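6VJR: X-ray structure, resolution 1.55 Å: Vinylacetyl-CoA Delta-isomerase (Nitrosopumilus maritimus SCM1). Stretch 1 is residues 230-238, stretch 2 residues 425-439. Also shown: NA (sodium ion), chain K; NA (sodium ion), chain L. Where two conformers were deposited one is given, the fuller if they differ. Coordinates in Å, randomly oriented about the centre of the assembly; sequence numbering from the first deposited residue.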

# COMPACT_ATOMS: atom_id res chain seq x y z
N ARG A 230 22.79 13.34 -18.66
CA ARG A 230 21.64 13.14 -19.52
C ARG A 230 20.37 13.13 -18.67
O ARG A 230 20.43 12.93 -17.46
N GLN A 231 19.24 13.31 -19.31
CA GLN A 231 17.94 13.14 -18.69
C GLN A 231 17.06 12.38 -19.69
O GLN A 231 17.27 12.51 -20.91
N SER A 232 16.08 11.65 -19.16
CA SER A 232 15.03 11.07 -19.98
C SER A 232 14.43 12.13 -20.91
O SER A 232 14.01 13.16 -20.44
N CYS A 233 14.44 11.90 -22.23
CA CYS A 233 13.85 12.81 -23.20
C CYS A 233 14.61 14.14 -23.32
O CYS A 233 14.06 15.11 -23.89
N ASP A 234 15.87 14.17 -22.86
CA ASP A 234 16.66 15.41 -22.84
C ASP A 234 16.64 16.11 -24.21
O ASP A 234 16.43 17.32 -24.31
N THR A 235 16.88 15.35 -25.27
CA THR A 235 17.13 15.92 -26.58
C THR A 235 15.87 16.45 -27.25
O THR A 235 16.00 17.15 -28.26
N ARG A 236 14.68 16.23 -26.67
CA ARG A 236 13.51 16.87 -27.24
C ARG A 236 13.67 18.39 -27.21
O ARG A 236 13.09 19.11 -28.05
N SER A 237 14.37 18.86 -26.19
CA SER A 237 14.64 20.28 -26.03
C SER A 237 15.35 20.86 -27.25
O SER A 237 15.18 22.03 -27.54
N MET A 238 16.19 20.05 -27.90
CA MET A 238 17.03 20.46 -29.01
C MET A 238 16.31 20.33 -30.35
O MET A 238 16.87 20.74 -31.36
N LEU A 425 -1.25 16.06 -22.64
CA LEU A 425 -0.69 14.72 -22.61
C LEU A 425 0.84 14.74 -22.54
O LEU A 425 1.44 13.99 -21.75
N ARG A 426 1.46 15.61 -23.34
CA ARG A 426 2.92 15.77 -23.29
C ARG A 426 3.39 16.23 -21.91
O ARG A 426 4.44 15.83 -21.45
N LEU A 427 2.64 17.14 -21.26
CA LEU A 427 2.99 17.57 -19.92
C LEU A 427 3.03 16.38 -18.96
O LEU A 427 3.99 16.22 -18.16
N ILE A 428 1.99 15.54 -19.02
CA ILE A 428 1.93 14.34 -18.16
C ILE A 428 3.10 13.41 -18.47
O ILE A 428 3.76 12.94 -17.54
N GLU A 429 3.39 13.17 -19.75
CA GLU A 429 4.54 12.35 -20.12
C GLU A 429 5.84 12.92 -19.55
O GLU A 429 6.67 12.22 -18.99
N ASN A 430 6.00 14.23 -19.67
CA ASN A 430 7.20 14.91 -19.22
C ASN A 430 7.44 14.74 -17.73
O ASN A 430 8.58 14.62 -17.29
N MET A 431 6.37 14.78 -16.95
CA MET A 431 6.49 14.70 -15.49
C MET A 431 6.54 13.26 -14.96
O MET A 431 6.95 13.07 -13.81
N THR A 432 6.11 12.26 -15.75
CA THR A 432 6.05 10.87 -15.27
C THR A 432 7.08 9.94 -15.91
O THR A 432 7.45 8.95 -15.29
N LEU A 433 7.53 10.26 -17.13
CA LEU A 433 8.55 9.50 -17.84
C LEU A 433 9.74 10.35 -18.30
O LEU A 433 10.85 9.84 -18.42
N GLY A 434 9.51 11.61 -18.62
CA GLY A 434 10.46 12.44 -19.32
C GLY A 434 11.33 13.28 -18.41
O GLY A 434 11.67 12.89 -17.29
N ARG A 435 11.66 14.49 -18.92
CA ARG A 435 12.77 15.21 -18.34
C ARG A 435 12.46 15.62 -16.91
O ARG A 435 13.36 15.67 -16.06
N ASN A 436 11.19 16.01 -16.65
CA ASN A 436 10.85 16.48 -15.32
C ASN A 436 10.56 15.34 -14.35
O ASN A 436 10.43 15.57 -13.15
N ALA A 437 10.43 14.10 -14.85
CA ALA A 437 10.35 12.95 -13.97
C ALA A 437 11.65 12.66 -13.25
O ALA A 437 11.61 12.00 -12.20
N VAL A 438 12.79 13.04 -13.87
CA VAL A 438 14.07 12.95 -13.18
C VAL A 438 13.98 13.59 -11.81
O VAL A 438 14.39 13.00 -10.82
N GLY A 439 13.42 14.79 -11.76
CA GLY A 439 13.26 15.46 -10.49
C GLY A 439 12.06 14.98 -9.70
O GLY A 439 12.19 14.68 -8.50

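The contact is small and largely polar; its side-chain donors across the contact are Arg435, Ser232 and Arg236, and each finds an acceptor. Arg435 has the most of its surface covered by the other stretch. With chi1 m, chi2 t and chi3 p, it runs along the turn from Gln231 to Asp234, its guanidinium lying with one face over Asp234 CA, 3.8 Å from Arg435 CD. At the guanidinium edge, Gln231, an m, t rotamer pointing toward the other stretch, accepts from Arg435 NE (NE to OE1, 2.8 Å) and weakly from Arg435 NH1 (NH1 to OE1, 3.2 Å). Water 1 donates to the same Gln231 OE1 at 2.9 Å and weakly to Arg435 O at 3.2 Å, so one carbonyl oxygen serves three donors. Gln231 NE2, like Arg435 NH1 and NH2, also finds partners elsewhere in the structure.

Ser232, chi1 t, points in where the helix has just ended: its OG donates to Leu433 O at 2.7 Å. Ser232 O lies 3.1 Å from Arg435 N, but the angle is too poor for a hydrogen bond. Apolar contacts fill in beside these: Val438 CG2 reaches Gln231 CB at 4.0 Å, and Cys233 SG, from an m rotamer, rests 3.9 Å from Gly434 CA, where a CB would be crowded by Asn430 CA.

The second polar centre is Glu429, extended t, t. Arg236, m then t, t, reaches it with both terminal nitrogens, NH1 to OE1 at 2.9 Å and NH2 to OE2 at 3.1 Å, a two-pronged salt bridge. Arg426 NH1 also bonds Glu429 OE1, at 2.9 Å, so OE1 takes a hydrogen bond from each of two arginines; Arg236 NH1 and Arg426 NH1 are 3.8 Å apart, like charges sharing one acceptor.

Asp234, CA-to-CB sideways, spends its carboxylate within its own stretch, pairing OD2 with Arg230 NE at 2.9 Å and OD1 with Arg230 NH2 at 3.0 Å. The carbonyls of Arg236 and Ser237 each bind a sodium ion.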

# COMPACT_ATOMS: atom_id res chain seq x y z
CB ARG A 230 21.72 11.82 -20.27
CG ARG A 230 22.78 11.78 -21.35
CD ARG A 230 22.46 10.76 -22.41
NE ARG A 230 21.39 11.25 -23.28
CZ ARG A 230 21.25 10.91 -24.55
NH1 ARG A 230 22.00 9.94 -25.09
NH2 ARG A 230 20.30 11.48 -25.27
CB GLN A 231 17.26 14.47 -18.35
CG GLN A 231 18.04 15.30 -17.35
CD GLN A 231 17.28 16.51 -16.89
OE1 GLN A 231 16.50 17.10 -17.64
NE2 GLN A 231 17.45 16.87 -15.62
CB SER A 232 13.97 10.41 -19.14
OG SER A 232 13.00 9.86 -20.02
CB CYS A 233 12.35 13.08 -22.95
SG CYS A 233 11.34 11.60 -23.03
CB ASP A 234 18.08 15.14 -22.37
CG ASP A 234 18.84 13.94 -22.94
OD1 ASP A 234 18.38 13.34 -23.96
OD2 ASP A 234 19.85 13.54 -22.31
CB THR A 235 17.92 14.99 -27.48
OG1 THR A 235 17.13 13.83 -27.63
CG2 THR A 235 19.32 14.74 -26.95
CB ARG A 236 12.23 16.47 -26.52
CG ARG A 236 11.91 15.00 -26.78
CD ARG A 236 10.57 14.64 -26.28
NE ARG A 236 10.26 13.21 -26.38
CZ ARG A 236 9.11 12.67 -26.06
NH1 ARG A 236 8.11 13.42 -25.69
NH2 ARG A 236 8.92 11.33 -26.10
CB SER A 237 15.46 20.54 -24.79
OG SER A 237 16.76 19.96 -24.90
CB MET A 238 18.32 19.64 -29.01
CG MET A 238 19.11 19.89 -27.74
SD MET A 238 20.41 18.70 -27.37
CE MET A 238 21.50 18.91 -28.79
CB LEU A 425 -1.18 13.89 -23.80
CG LEU A 425 -2.67 13.51 -23.79
CD1 LEU A 425 -3.13 13.12 -25.15
CD2 LEU A 425 -2.88 12.36 -22.83
CB ARG A 426 3.43 16.69 -24.41
CG ARG A 426 3.34 16.01 -25.77
CD ARG A 426 4.27 14.82 -25.87
NE ARG A 426 4.39 14.42 -27.27
CZ ARG A 426 4.43 13.13 -27.69
NH1 ARG A 426 4.67 12.18 -26.82
NH2 ARG A 426 4.31 12.87 -28.98
CB LEU A 427 2.15 18.73 -19.43
CG LEU A 427 2.52 19.25 -18.04
CD1 LEU A 427 3.94 19.81 -17.98
CD2 LEU A 427 1.52 20.29 -17.60
CB ILE A 428 0.56 13.64 -18.26
CG1 ILE A 428 -0.54 14.57 -17.77
CG2 ILE A 428 0.59 12.36 -17.44
CD1 ILE A 428 -1.95 14.07 -18.04
CB GLU A 429 4.59 12.22 -21.65
CG GLU A 429 5.67 11.27 -22.15
CD GLU A 429 6.08 11.44 -23.63
OE1 GLU A 429 5.81 12.52 -24.21
OE2 GLU A 429 6.67 10.49 -24.22
CB ASN A 430 7.08 16.39 -19.58
CG ASN A 430 8.10 17.31 -18.95
OD1 ASN A 430 9.28 17.35 -19.33
ND2 ASN A 430 7.67 18.02 -17.93
CB MET A 431 5.34 15.46 -14.83
CG MET A 431 5.42 16.94 -15.13
SD MET A 431 4.20 17.92 -14.26
CE MET A 431 4.98 17.91 -12.63
CB THR A 432 4.62 10.37 -15.44
OG1 THR A 432 4.26 10.27 -16.82
CG2 THR A 432 3.62 11.23 -14.68
CB LEU A 433 7.95 8.78 -19.04
CG LEU A 433 6.91 7.71 -18.72
CD1 LEU A 433 6.24 7.18 -19.98
CD2 LEU A 433 7.56 6.64 -17.95
CB ARG A 435 13.05 16.49 -19.14
CG ARG A 435 13.89 16.37 -20.38
CD ARG A 435 14.39 17.71 -20.86
NE ARG A 435 15.68 17.98 -20.21
CZ ARG A 435 16.48 18.98 -20.46
NH1 ARG A 435 17.66 19.05 -19.85
NH2 ARG A 435 16.09 19.89 -21.33
CB ASN A 436 9.81 17.59 -15.43
CG ASN A 436 10.37 18.92 -15.88
OD1 ASN A 436 9.66 19.75 -16.46
ND2 ASN A 436 11.66 19.14 -15.69
CB ALA A 437 9.91 11.73 -14.73
CB VAL A 438 15.20 13.57 -14.01
CG1 VAL A 438 16.49 13.77 -13.21
CG2 VAL A 438 15.40 12.75 -15.25
NA NA K . 11.49 20.64 -28.76
NA NA L . 13.98 24.11 -27.44
O HOH W 1 14.43 18.68 -16.38
O HOH W 2 12.05 22.63 -27.65
O HOH W 3 10.37 18.89 -30.21
O HOH W 4 14.71 24.48 -25.07
O HOH W 5 12.28 26.03 -26.91
O HOH W 6 14.97 25.81 -27.98